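Local coordinates for glutathione S-transferase enzyme with thioredoxin-like domain (Bradyrhizobium sp., PDB 4MF7), which probably catalyses the conjugation of glutathione to electrophilic substrates, as a dimeric glutathione S-transferase with a thioredoxin-like domain and a helical domain, at residues 126-130 against 131-135; 233-236 against 237-241; 176-179 against 180-184. All blocks are in the same frame, centred on the assembly; numbering follows the deposited sequence.

Interaction 1 (126-130 against 131-135); sequences FLPAD and PARRW
NH1 of R134 donates to P128 O in a short bond of 2.6 Å that is not straight, at 138° on the hydrogen. The chain of R134 bends at chi3 (85°) and so reaches back along the incoming loop. The same guanidinium lies with one face against CD1 of L127, which sits 3.7 Å from NH2. R133 leaves the helix in a different direction and also returns to P128: its NH2 packs on CB of P128 at 3.4 Å, with NH1 carried onward to a salt bridge with D200. The carboxylate of D130 meets the first turn of helix 131-138. OD2 accepts directly from the backbone N of R133 at 3.1 Å, the amide arriving from above the carboxylate plane, while OD1 accepts a hydrogen bond from a water 2.7 Å away, which itself accepts from A132 N. With CG anti to the backbone N (chi1 176°), the side chain of D130 turns back over these amides, and the helix dipole probably steadies its negative charge. The main chain of D130 joins in through its carbonyl, since R134 N donates to D130 O at 2.9 Å. From the second subunit, P102 and L107 pack on P131 and A132. An aspartate N-cap followed by proline in the first turn is a classic helix start, here opening helix 131-138 beside the dimer interface.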
loop_
_atom_site.group_PDB
_atom_site.type_symbol
_atom_site.label_atom_id
_atom_site.label_comp_id
_atom_site.label_asym_id
_atom_site.label_seq_id
_atom_site.Cartn_x
_atom_site.Cartn_y
_atom_site.Cartn_z
ATOM N N PHE A 126 -15.237 -9.288 -4.564
ATOM C CA PHE A 126 -13.983 -8.921 -5.279
ATOM C C PHE A 126 -12.714 -9.334 -4.521
ATOM O O PHE A 126 -11.646 -8.746 -4.710
ATOM C CB PHE A 126 -13.994 -7.439 -5.683
ATOM C CG PHE A 126 -15.189 -7.088 -6.527
ATOM C CD1 PHE A 126 -15.363 -7.730 -7.742
ATOM C CD2 PHE A 126 -16.140 -6.196 -6.095
ATOM C CE1 PHE A 126 -16.474 -7.449 -8.533
ATOM C CE2 PHE A 126 -17.281 -5.929 -6.870
ATOM C CZ PHE A 126 -17.423 -6.557 -8.089
ATOM N N LEU A 127 -12.852 -10.362 -3.677
ATOM C CA LEU A 127 -11.700 -11.096 -3.140
ATOM C C LEU A 127 -11.878 -12.597 -3.419
ATOM O O LEU A 127 -13.027 -13.091 -3.426
ATOM C CB LEU A 127 -11.564 -10.883 -1.651
ATOM C CG LEU A 127 -10.873 -9.607 -1.200
ATOM C CD1 LEU A 127 -10.947 -9.478 0.315
ATOM C CD2 LEU A 127 -9.423 -9.578 -1.669
ATOM N N PRO A 128 -10.776 -13.327 -3.643
ATOM C CA PRO A 128 -10.920 -14.783 -3.802
ATOM C C PRO A 128 -11.472 -15.414 -2.528
ATOM O O PRO A 128 -11.479 -14.777 -1.465
ATOM C CB PRO A 128 -9.487 -15.252 -4.097
ATOM C CG PRO A 128 -8.794 -14.022 -4.594
ATOM C CD PRO A 128 -9.363 -12.936 -3.770
ATOM N N ALA A 129 -11.972 -16.649 -2.643
ATOM C CA ALA A 129 -12.538 -17.343 -1.497
ATOM C C ALA A 129 -11.404 -17.903 -0.627
ATOM O O ALA A 129 -11.459 -17.889 0.599
ATOM C CB ALA A 129 -13.452 -18.474 -1.970
ATOM N N ASP A 130 -10.378 -18.381 -1.309
ATOM C CA ASP A 130 -9.272 -19.089 -0.696
ATOM C C ASP A 130 -8.394 -18.121 0.119
ATOM O O ASP A 130 -7.956 -17.116 -0.418
ATOM C CB ASP A 130 -8.472 -19.698 -1.828
ATOM C CG ASP A 130 -7.246 -20.376 -1.356
ATOM O OD1 ASP A 130 -7.372 -21.344 -0.589
ATOM O OD2 ASP A 130 -6.167 -19.927 -1.756
ATOM N N PRO A 131 -8.148 -18.409 1.412
ATOM C CA PRO A 131 -7.308 -17.541 2.257
ATOM C C PRO A 131 -5.913 -17.199 1.680
ATOM O O PRO A 131 -5.511 -16.019 1.696
ATOM C CB PRO A 131 -7.194 -18.344 3.559
ATOM C CG PRO A 131 -8.463 -19.119 3.621
ATOM C CD PRO A 131 -8.781 -19.487 2.205
ATOM N N ALA A 132 -5.175 -18.178 1.181
ATOM C CA ALA A 132 -3.849 -17.885 0.626
ATOM C C ALA A 132 -3.945 -16.873 -0.549
ATOM O O ALA A 132 -3.186 -15.899 -0.639
ATOM C CB ALA A 132 -3.163 -19.147 0.186
ATOM N N ARG A 133 -4.891 -17.112 -1.445
ATOM C CA ARG A 133 -5.096 -16.224 -2.597
ATOM C C ARG A 133 -5.640 -14.842 -2.202
ATOM O O ARG A 133 -5.324 -13.841 -2.867
ATOM C CB ARG A 133 -5.926 -16.937 -3.688
ATOM C CG ARG A 133 -5.069 -17.985 -4.417
ATOM C CD ARG A 133 -5.725 -18.846 -5.494
ATOM N NE ARG A 133 -6.382 -18.048 -6.532
ATOM C CZ ARG A 133 -7.671 -17.757 -6.507
ATOM N NH1 ARG A 133 -8.222 -17.015 -7.462
ATOM N NH2 ARG A 133 -8.417 -18.211 -5.507
ATOM N N ARG A 134 -6.402 -14.753 -1.116
ATOM C CA ARG A 134 -6.774 -13.455 -0.589
ATOM C C ARG A 134 -5.543 -12.650 -0.204
ATOM O O ARG A 134 -5.459 -11.495 -0.546
ATOM C CB ARG A 134 -7.722 -13.531 0.598
ATOM C CG ARG A 134 -9.076 -14.083 0.186
ATOM C CD ARG A 134 -9.870 -14.588 1.366
ATOM N NE ARG A 134 -10.606 -13.526 1.996
ATOM C CZ ARG A 134 -11.851 -13.161 1.675
ATOM N NH1 ARG A 134 -12.531 -13.757 0.688
ATOM N NH2 ARG A 134 -12.416 -12.186 2.354
ATOM N N TRP A 135 -4.593 -13.259 0.505
ATOM C CA TRP A 135 -3.372 -12.529 0.867
ATOM C C TRP A 135 -2.609 -12.119 -0.374
ATOM O O TRP A 135 -2.123 -10.974 -0.457
ATOM C CB TRP A 135 -2.477 -13.355 1.825
ATOM C CG TRP A 135 -3.114 -13.528 3.122
ATOM C CD1 TRP A 135 -3.547 -14.707 3.685
ATOM C CD2 TRP A 135 -3.430 -12.507 4.048
ATOM N NE1 TRP A 135 -4.119 -14.464 4.898
ATOM C CE2 TRP A 135 -4.057 -13.122 5.156
ATOM C CE3 TRP A 135 -3.215 -11.131 4.074
ATOM C CZ2 TRP A 135 -4.476 -12.401 6.242
ATOM C CZ3 TRP A 135 -3.638 -10.430 5.110
ATOM C CH2 TRP A 135 -4.261 -11.048 6.205
HETATM O O HOH W 1 -5.742 -21.018 1.532
#

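Interaction 2 (233-236 against 237-241); sequences VPAW and LERGL
Four backbone hydrogen bonds tie 233-236 to 237-241, each from an amide to the carbonyl four residues earlier: L237 N to V233 O at 2.8 Å, then E238 to P234, R239 to A235 and G240 to W236. They form the regular alpha-helical pattern. A second polar element lies on A235 O, which besides R239 N accepts a hydrogen bond from a water 2.8 Å away; that water also donates to E238 OE2, at 2.9 Å. Across the two segments the other side-chain contacts are packing. R239 bends at chi3 (-77°) and folds its guanidinium back along the helix, one face over CA of W236 and A235 O, with NH1 3.6 Å from CB of W236 and NH2 3.7 Å from CB of A235. CE3 of W236 meets CB of L237 at 4.2 Å, and the indole packs among residues of helices 171-190 and 203-215. Two polar partners lie outside: the carbonyl of Q194 for R239 NH1 and D205 for W236 NE1. The water and the E238 carboxylate thus lie at the exposed flank, whereas the indole is buried with its N-H satisfied; the R239 cation lies over the backbone, where A235 O probably gives it some electrostatic support.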
loop_
_atom_site.group_PDB
_atom_site.type_symbol
_atom_site.label_atom_id
_atom_site.label_comp_id
_atom_site.label_asym_id
_atom_site.label_seq_id
_atom_site.Cartn_x
_atom_site.Cartn_y
_atom_site.Cartn_z
ATOM N N VAL A 233 -1.134 -8.417 -21.295
ATOM C CA VAL A 233 -1.673 -7.138 -20.760
ATOM C C VAL A 233 -2.761 -6.535 -21.674
ATOM O O VAL A 233 -3.852 -6.188 -21.188
ATOM C CB VAL A 233 -0.567 -6.129 -20.406
ATOM C CG1 VAL A 233 -1.166 -4.853 -19.855
ATOM C CG2 VAL A 233 0.375 -6.702 -19.348
ATOM N N PRO A 234 -2.509 -6.444 -22.997
ATOM C CA PRO A 234 -3.545 -5.894 -23.899
ATOM C C PRO A 234 -4.879 -6.635 -23.839
ATOM O O PRO A 234 -5.942 -6.009 -23.804
ATOM C CB PRO A 234 -2.892 -5.997 -25.292
ATOM C CG PRO A 234 -1.445 -5.942 -25.031
ATOM C CD PRO A 234 -1.223 -6.611 -23.689
ATOM N N ALA A 235 -4.825 -7.963 -23.786
ATOM C CA ALA A 235 -6.036 -8.774 -23.711
ATOM C C ALA A 235 -6.776 -8.584 -22.377
ATOM O O ALA A 235 -7.980 -8.415 -22.342
ATOM C CB ALA A 235 -5.690 -10.237 -23.924
ATOM N N TRP A 236 -6.034 -8.585 -21.281
ATOM C CA TRP A 236 -6.617 -8.331 -19.979
ATOM C C TRP A 236 -7.220 -6.903 -19.913
ATOM O O TRP A 236 -8.313 -6.722 -19.391
ATOM C CB TRP A 236 -5.547 -8.534 -18.902
ATOM C CG TRP A 236 -5.810 -7.957 -17.565
ATOM C CD1 TRP A 236 -6.439 -8.539 -16.523
ATOM C CD2 TRP A 236 -5.289 -6.695 -17.077
ATOM N NE1 TRP A 236 -6.392 -7.708 -15.407
ATOM C CE2 TRP A 236 -5.699 -6.567 -15.738
ATOM C CE3 TRP A 236 -4.561 -5.650 -17.677
ATOM C CZ2 TRP A 236 -5.388 -5.437 -14.959
ATOM C CZ3 TRP A 236 -4.222 -4.526 -16.894
ATOM C CH2 TRP A 236 -4.666 -4.436 -15.555
ATOM N N LEU A 237 -6.513 -5.916 -20.452
ATOM C CA LEU A 237 -7.030 -4.534 -20.433
ATOM C C LEU A 237 -8.365 -4.475 -21.173
ATOM O O LEU A 237 -9.312 -3.845 -20.710
ATOM C CB LEU A 237 -6.038 -3.552 -21.030
ATOM C CG LEU A 237 -6.460 -2.053 -21.020
ATOM C CD1 LEU A 237 -6.699 -1.524 -19.593
ATOM C CD2 LEU A 237 -5.410 -1.203 -21.738
ATOM N N GLU A 238 -8.428 -5.145 -22.330
ATOM C CA GLU A 238 -9.661 -5.258 -23.119
ATOM C C GLU A 238 -10.785 -5.906 -22.334
ATOM O O GLU A 238 -11.906 -5.413 -22.341
ATOM C CB GLU A 238 -9.427 -6.121 -24.385
ATOM C CG GLU A 238 -9.424 -5.394 -25.712
ATOM C CD GLU A 238 -9.919 -6.283 -26.845
ATOM O OE1 GLU A 238 -10.395 -5.739 -27.855
ATOM O OE2 GLU A 238 -9.855 -7.527 -26.733
ATOM N N ARG A 239 -10.491 -6.990 -21.628
ATOM C CA ARG A 239 -11.495 -7.651 -20.792
ATOM C C ARG A 239 -12.006 -6.690 -19.708
ATOM O O ARG A 239 -13.201 -6.598 -19.446
ATOM C CB ARG A 239 -10.945 -8.907 -20.127
ATOM C CG ARG A 239 -10.694 -10.083 -21.063
ATOM C CD ARG A 239 -10.430 -11.358 -20.285
ATOM N NE ARG A 239 -9.086 -11.431 -19.713
ATOM C CZ ARG A 239 -7.983 -11.725 -20.399
ATOM N NH1 ARG A 239 -6.818 -11.772 -19.772
ATOM N NH2 ARG A 239 -8.029 -11.981 -21.712
ATOM N N GLY A 240 -11.089 -5.954 -19.095
ATOM C CA GLY A 240 -11.459 -5.061 -17.995
ATOM C C GLY A 240 -12.284 -3.893 -18.490
ATOM O O GLY A 240 -13.304 -3.533 -17.876
ATOM N N LEU A 241 -11.841 -3.283 -19.578
ATOM C CA LEU A 241 -12.562 -2.112 -20.132
ATOM C C LEU A 241 -13.918 -2.446 -20.746
ATOM O O LEU A 241 -14.717 -1.545 -20.979
ATOM C CB LEU A 241 -11.725 -1.387 -21.179
ATOM C CG LEU A 241 -10.405 -0.799 -20.725
ATOM C CD1 LEU A 241 -9.640 -0.180 -21.895
ATOM C CD2 LEU A 241 -10.567 0.222 -19.603
HETATM O O HOH W 2 -9.544 -9.368 -24.511
#

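Interaction 3 (176-179 against 180-184); sequences VAES and KRLLG
E178 and R181 lie side by side on the outer flank of helix 171-190, pointing the same way and joined by a salt bridge. The bridge is uneven. NH2 of R181 gives OE1 of E178 the firmer bond, 3.0 Å long and fairly straight at 163°, meeting the oxygen on its syn side while OE1 stays close to the guanidinium plane. NE adds weak bonds to both oxygens, the one to OE2 being 3.3 Å long. The two planes are 39° apart, a twist away from a flat, two-pronged pairing. E178 gets there by bending at chi2 (56°), which brings the carboxylate forward along the helix, and R181, which also packs on N90 of the second subunit, bends at chi3 to meet it. K180, also exposed but on a different part of the helix surface, lays its CG against V176 O, 3.3 Å away, before its amine leads off from the turn. The opposite character belongs to S179, L182 and L183, which are buried. CG of L183 sits 3.2 Å from S179 O, the carbonyl that accepts from L183 N, and both side chains pack on L215 of helix 203-215 and on V225. S179 OG is satisfied within the same helix by the carbonyl of Y175. L182 joins the two zones: CD1 comes 3.6 Å from OE1 of E178, and the same side chain touches W211. The buried flank therefore hides its one hydroxyl by pairing it with a backbone carbonyl, while the opposite charges of E178 and R181 probably offset each other, with solvent weakening their attraction.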
loop_
_atom_site.group_PDB
_atom_site.type_symbol
_atom_site.label_atom_id
_atom_site.label_comp_id
_atom_site.label_asym_id
_atom_site.label_seq_id
_atom_site.Cartn_x
_atom_site.Cartn_y
_atom_site.Cartn_z
ATOM N N VAL A 176 9.222 6.031 -19.008
ATOM C CA VAL A 176 9.063 4.969 -19.990
ATOM C C VAL A 176 9.744 3.683 -19.533
ATOM O O VAL A 176 9.146 2.606 -19.629
ATOM C CB VAL A 176 9.563 5.420 -21.380
ATOM C CG1 VAL A 176 9.791 4.230 -22.307
ATOM C CG2 VAL A 176 8.555 6.399 -21.981
ATOM N N ALA A 177 10.979 3.784 -19.023
ATOM C CA ALA A 177 11.681 2.610 -18.483
ATOM C C ALA A 177 10.912 1.978 -17.309
ATOM O O ALA A 177 10.753 0.744 -17.262
ATOM C CB ALA A 177 13.102 2.961 -18.055
ATOM N N GLU A 178 10.374 2.791 -16.415
ATOM C CA GLU A 178 9.645 2.232 -15.279
ATOM C C GLU A 178 8.319 1.600 -15.723
ATOM O O GLU A 178 7.963 0.526 -15.271
ATOM C CB GLU A 178 9.432 3.286 -14.183
ATOM C CG GLU A 178 8.816 2.756 -12.882
ATOM C CD GLU A 178 9.587 1.604 -12.213
ATOM O OE1 GLU A 178 8.997 0.962 -11.326
ATOM O OE2 GLU A 178 10.761 1.324 -12.544
ATOM N N SER A 179 7.609 2.277 -16.622
ATOM C CA SER A 179 6.361 1.777 -17.186
ATOM C C SER A 179 6.556 0.428 -17.872
ATOM O O SER A 179 5.737 -0.480 -17.702
ATOM C CB SER A 179 5.806 2.799 -18.187
ATOM O OG SER A 179 5.443 3.990 -17.509
ATOM N N LYS A 180 7.645 0.298 -18.625
ATOM C CA LYS A 180 7.985 -0.956 -19.297
ATOM C C LYS A 180 8.288 -2.058 -18.299
ATOM O O LYS A 180 7.874 -3.194 -18.488
ATOM C CB LYS A 180 9.162 -0.784 -20.262
ATOM C CG LYS A 180 8.771 -0.047 -21.548
ATOM C CD LYS A 180 9.872 -0.097 -22.608
ATOM C CE LYS A 180 9.751 -1.352 -23.459
ATOM N NZ LYS A 180 10.759 -1.392 -24.551
ATOM N N ARG A 181 9.010 -1.724 -17.234
ATOM C CA ARG A 181 9.362 -2.724 -16.233
ATOM C C ARG A 181 8.100 -3.255 -15.552
ATOM O O ARG A 181 7.945 -4.463 -15.399
ATOM C CB ARG A 181 10.336 -2.144 -15.197
ATOM C CG ARG A 181 10.963 -3.204 -14.291
ATOM C CD ARG A 181 11.635 -2.604 -13.056
ATOM N NE ARG A 181 10.657 -1.990 -12.158
ATOM C CZ ARG A 181 9.848 -2.657 -11.336
ATOM N NH1 ARG A 181 9.890 -3.988 -11.256
ATOM N NH2 ARG A 181 8.989 -1.981 -10.582
ATOM N N LEU A 182 7.201 -2.348 -15.165
ATOM C CA LEU A 182 5.922 -2.711 -14.547
ATOM C C LEU A 182 5.017 -3.514 -15.471
ATOM O O LEU A 182 4.431 -4.523 -15.090
ATOM C CB LEU A 182 5.179 -1.466 -14.090
ATOM C CG LEU A 182 5.277 -0.891 -12.670
ATOM C CD1 LEU A 182 6.408 -1.452 -11.830
ATOM C CD2 LEU A 182 5.330 0.629 -12.726
ATOM N N LEU A 183 4.888 -3.060 -16.713
ATOM C CA LEU A 183 4.121 -3.826 -17.691
ATOM C C LEU A 183 4.676 -5.230 -17.853
ATOM O O LEU A 183 3.914 -6.147 -18.089
ATOM C CB LEU A 183 4.141 -3.113 -19.050
ATOM C CG LEU A 183 3.253 -1.872 -19.174
ATOM C CD1 LEU A 183 3.581 -1.146 -20.481
ATOM C CD2 LEU A 183 1.777 -2.195 -19.106
ATOM N N GLY A 184 6.001 -5.378 -17.771
ATOM C CA GLY A 184 6.648 -6.705 -17.902
ATOM C C GLY A 184 6.267 -7.663 -16.770
ATOM O O GLY A 184 5.993 -8.842 -17.005
#

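All three contacts are local, each within a single stretch of chain, and they follow in the order 1, 3, 2. Interactions 2 and 3 meet directly: V233 CG2 of helix 232-241 packs against L183 O of helix 171-190, 3.8 Å apart, and the centres of the two contacts are about 17 Å apart. Both also lean on helix 203-215, which therefore links them in the helical domain. Interaction 1 stands apart at the start of helix 131-138, its nearest atoms about 11 Å from interaction 2 and about 17 Å from interaction 3. Helix 203-215 still reaches it, through I203 against L127. Interactions 1 and 3 each touch the second subunit, whereas interaction 2 does not.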